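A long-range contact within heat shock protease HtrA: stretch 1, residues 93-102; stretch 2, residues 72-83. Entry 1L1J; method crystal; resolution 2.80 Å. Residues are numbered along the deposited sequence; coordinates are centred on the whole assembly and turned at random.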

# COMPACT_ATOMS: atom_id res chain seq x y z
N ASP A 93 4.37 -6.20 15.79
CA ASP A 93 2.94 -6.23 16.05
C ASP A 93 2.48 -4.80 15.96
O ASP A 93 3.02 -3.92 16.63
CB ASP A 93 2.65 -6.79 17.44
CG ASP A 93 2.59 -8.31 17.45
OD1 ASP A 93 1.52 -8.87 17.13
OD2 ASP A 93 3.63 -8.94 17.77
N ALA A 94 1.49 -4.56 15.11
CA ALA A 94 0.97 -3.23 14.90
C ALA A 94 -0.34 -3.01 15.63
O ALA A 94 -1.12 -3.94 15.84
CB ALA A 94 0.76 -2.99 13.42
N GLU A 95 -0.57 -1.76 16.01
CA GLU A 95 -1.80 -1.41 16.70
C GLU A 95 -2.68 -0.57 15.80
O GLU A 95 -2.28 0.52 15.39
CB GLU A 95 -1.47 -0.62 17.96
CG GLU A 95 -2.59 -0.62 18.97
CD GLU A 95 -2.29 0.26 20.14
OE1 GLU A 95 -2.88 0.02 21.22
OE2 GLU A 95 -1.47 1.19 19.98
N TYR A 96 -3.88 -1.06 15.50
CA TYR A 96 -4.79 -0.33 14.64
C TYR A 96 -5.17 1.06 15.18
O TYR A 96 -6.16 1.21 15.90
CB TYR A 96 -6.06 -1.14 14.42
CG TYR A 96 -7.05 -0.45 13.52
CD1 TYR A 96 -6.98 -0.59 12.13
CD2 TYR A 96 -8.05 0.37 14.05
CE1 TYR A 96 -7.90 0.06 11.29
CE2 TYR A 96 -8.96 1.03 13.22
CZ TYR A 96 -8.88 0.86 11.85
OH TYR A 96 -9.80 1.50 11.04
N ILE A 97 -4.39 2.07 14.80
CA ILE A 97 -4.60 3.46 15.21
C ILE A 97 -5.97 4.00 14.78
O ILE A 97 -6.66 4.67 15.55
CB ILE A 97 -3.54 4.37 14.57
CG1 ILE A 97 -2.14 3.86 14.90
CG2 ILE A 97 -3.74 5.80 15.02
CD1 ILE A 97 -1.81 3.86 16.37
N GLY A 98 -6.34 3.72 13.53
CA GLY A 98 -7.60 4.19 12.99
C GLY A 98 -7.62 4.02 11.49
O GLY A 98 -6.63 3.57 10.91
N GLY A 99 -8.72 4.37 10.84
CA GLY A 99 -8.78 4.21 9.40
C GLY A 99 -10.10 4.71 8.86
O GLY A 99 -10.80 5.45 9.54
N ASP A 100 -10.43 4.31 7.64
CA ASP A 100 -11.67 4.74 6.99
C ASP A 100 -11.93 3.79 5.81
O ASP A 100 -11.10 3.71 4.91
CB ASP A 100 -11.50 6.17 6.48
CG ASP A 100 -12.79 6.75 5.91
OD1 ASP A 100 -13.48 6.05 5.14
OD2 ASP A 100 -13.10 7.92 6.24
N GLU A 101 -13.06 3.09 5.81
CA GLU A 101 -13.32 2.17 4.72
C GLU A 101 -13.78 2.82 3.43
O GLU A 101 -13.51 2.29 2.35
CB GLU A 101 -14.35 1.11 5.11
CG GLU A 101 -14.63 0.15 3.97
CD GLU A 101 -15.99 -0.53 4.05
OE1 GLU A 101 -16.14 -1.47 4.87
OE2 GLU A 101 -16.90 -0.12 3.30
N GLU A 102 -14.47 3.94 3.52
CA GLU A 102 -14.96 4.60 2.31
C GLU A 102 -13.84 5.29 1.51
O GLU A 102 -13.97 5.51 0.30
CB GLU A 102 -16.07 5.59 2.68
CG GLU A 102 -17.05 5.87 1.54
CD GLU A 102 -17.82 4.63 1.08
OE1 GLU A 102 -18.55 4.73 0.07
OE2 GLU A 102 -17.68 3.55 1.72
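Stretch 2 72-83: NYHVVGGADNIT

Stretch 2 opens with a short helix, residues 73-76, leaves it at Gly77 with positive phi, a conformation that favours glycine, and continues as a loop, extended apart from a kink at Asp80, to the strand residue Thr83. It runs antiparallel to stretch 1: Thr83 pairs with Asp93 in a non-hydrogen-bonded antiparallel bridge (CA to CA, 5.1 Å), Ile82 lies beside Ala94, and at the other end Tyr73 of the helix lies beside Glu101 (CA to CA, 5.8 Å). Between these ends the backbones separate: Tyr96 and Ala79 are 7.2 Å apart from CA to CA, and the gap is wider still at Ile97 and Gly98. The contact there depends on the Tyr96 side chain.

Direct polar contact is slight, a weak hydrogen bond from Ala94 N to Ile82 O at 3.5 Å. Ile82, with chi1 m and chi2 t, meets stretch 1 at two points: its CG2 lies 4.0 Å from Ala94 CB, and its CD1 reaches 4.2 Å from Tyr96 CB.

Tyr96 points toward stretch 2, and its t rotamer with chi2 of 87° carries the ring along the helix end. Val76 CG1, on a t side chain, meets the ring edge 3.9 Å from Tyr96 CD1, while Gly77 O lies 3.6 Å from Tyr96 CE1. The hydroxyl then reaches the edge of the second tyrosine, with Tyr96 OH 3.1 Å from Tyr73 CE1.

Tyr73, also t at chi1, points toward stretch 1 and lays one face of its ring under the Asp100-Glu101 backbone. Asp100 O is 3.6 Å from Tyr73 CB, and Glu101 CB is 3.4 Å from Tyr73 CD2. Asp100 contributes main chain here, since its own side chain points away. Gly99 suits this crowded corner: a CB there would clash with Tyr96 OH and come tight against Tyr73 CD1.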

# COMPACT_ATOMS: atom_id res chain seq x y z
N ASN A 72 -3.74 0.17 3.01
CA ASN A 72 -5.12 0.15 2.57
C ASN A 72 -6.00 -0.43 3.67
O ASN A 72 -5.64 -1.43 4.30
CB ASN A 72 -5.24 -0.65 1.28
CG ASN A 72 -5.24 0.23 0.05
OD1 ASN A 72 -4.98 -0.22 -1.06
ND2 ASN A 72 -5.56 1.51 0.25
N TYR A 73 -7.15 0.20 3.90
CA TYR A 73 -8.05 -0.27 4.93
C TYR A 73 -8.50 -1.69 4.65
O TYR A 73 -8.59 -2.50 5.57
CB TYR A 73 -9.29 0.61 5.04
CG TYR A 73 -10.21 0.17 6.16
CD1 TYR A 73 -9.83 0.32 7.50
CD2 TYR A 73 -11.45 -0.43 5.89
CE1 TYR A 73 -10.65 -0.11 8.54
CE2 TYR A 73 -12.27 -0.87 6.93
CZ TYR A 73 -11.87 -0.70 8.24
OH TYR A 73 -12.66 -1.12 9.28
N HIS A 74 -8.79 -2.00 3.39
CA HIS A 74 -9.23 -3.35 3.06
C HIS A 74 -8.16 -4.36 3.46
O HIS A 74 -8.46 -5.51 3.76
CB HIS A 74 -9.55 -3.48 1.56
CG HIS A 74 -8.35 -3.38 0.66
ND1 HIS A 74 -8.23 -2.41 -0.32
CD2 HIS A 74 -7.24 -4.15 0.55
CE1 HIS A 74 -7.10 -2.58 -0.98
NE2 HIS A 74 -6.48 -3.63 -0.47
N VAL A 75 -6.91 -3.92 3.48
CA VAL A 75 -5.83 -4.82 3.86
C VAL A 75 -6.02 -5.13 5.34
O VAL A 75 -6.54 -6.19 5.68
CB VAL A 75 -4.44 -4.18 3.57
CG1 VAL A 75 -3.32 -5.03 4.15
CG2 VAL A 75 -4.25 -4.05 2.07
N VAL A 76 -5.61 -4.21 6.20
CA VAL A 76 -5.73 -4.38 7.65
C VAL A 76 -7.19 -4.40 8.12
O VAL A 76 -7.59 -5.28 8.87
CB VAL A 76 -4.99 -3.25 8.41
CG1 VAL A 76 -5.37 -3.27 9.88
CG2 VAL A 76 -3.48 -3.45 8.26
N GLY A 77 -7.97 -3.43 7.67
CA GLY A 77 -9.37 -3.37 8.06
C GLY A 77 -9.58 -3.55 9.55
O GLY A 77 -8.67 -3.29 10.34
N GLY A 78 -10.78 -3.98 9.94
CA GLY A 78 -11.03 -4.19 11.35
C GLY A 78 -10.23 -5.41 11.78
O GLY A 78 -10.75 -6.54 11.73
N ALA A 79 -8.99 -5.20 12.20
CA ALA A 79 -8.13 -6.32 12.60
C ALA A 79 -7.69 -6.36 14.06
O ALA A 79 -7.44 -5.34 14.69
CB ALA A 79 -6.90 -6.37 11.70
N ASP A 80 -7.60 -7.59 14.56
CA ASP A 80 -7.21 -7.88 15.93
C ASP A 80 -5.77 -8.39 15.93
O ASP A 80 -4.95 -8.00 16.77
CB ASP A 80 -8.14 -8.96 16.50
CG ASP A 80 -8.16 -10.23 15.62
OD1 ASP A 80 -7.18 -11.01 15.64
OD2 ASP A 80 -9.17 -10.44 14.91
N ASN A 81 -5.50 -9.27 14.97
CA ASN A 81 -4.20 -9.90 14.80
C ASN A 81 -3.50 -9.31 13.58
O ASN A 81 -3.75 -9.73 12.45
CB ASN A 81 -4.40 -11.41 14.62
CG ASN A 81 -3.09 -12.15 14.41
OD1 ASN A 81 -2.28 -12.29 15.32
ND2 ASN A 81 -2.88 -12.62 13.18
N ILE A 82 -2.63 -8.33 13.81
CA ILE A 82 -1.92 -7.69 12.72
C ILE A 82 -0.42 -7.90 12.83
O ILE A 82 0.20 -7.51 13.81
CB ILE A 82 -2.18 -6.18 12.72
CG1 ILE A 82 -3.68 -5.92 12.78
CG2 ILE A 82 -1.56 -5.55 11.47
CD1 ILE A 82 -4.03 -4.46 12.95
N THR A 83 0.17 -8.51 11.80
CA THR A 83 1.61 -8.77 11.78
C THR A 83 2.33 -7.94 10.71
O THR A 83 1.94 -7.93 9.54
CB THR A 83 1.90 -10.29 11.52
OG1 THR A 83 1.08 -11.09 12.38
CG2 THR A 83 3.37 -10.61 11.79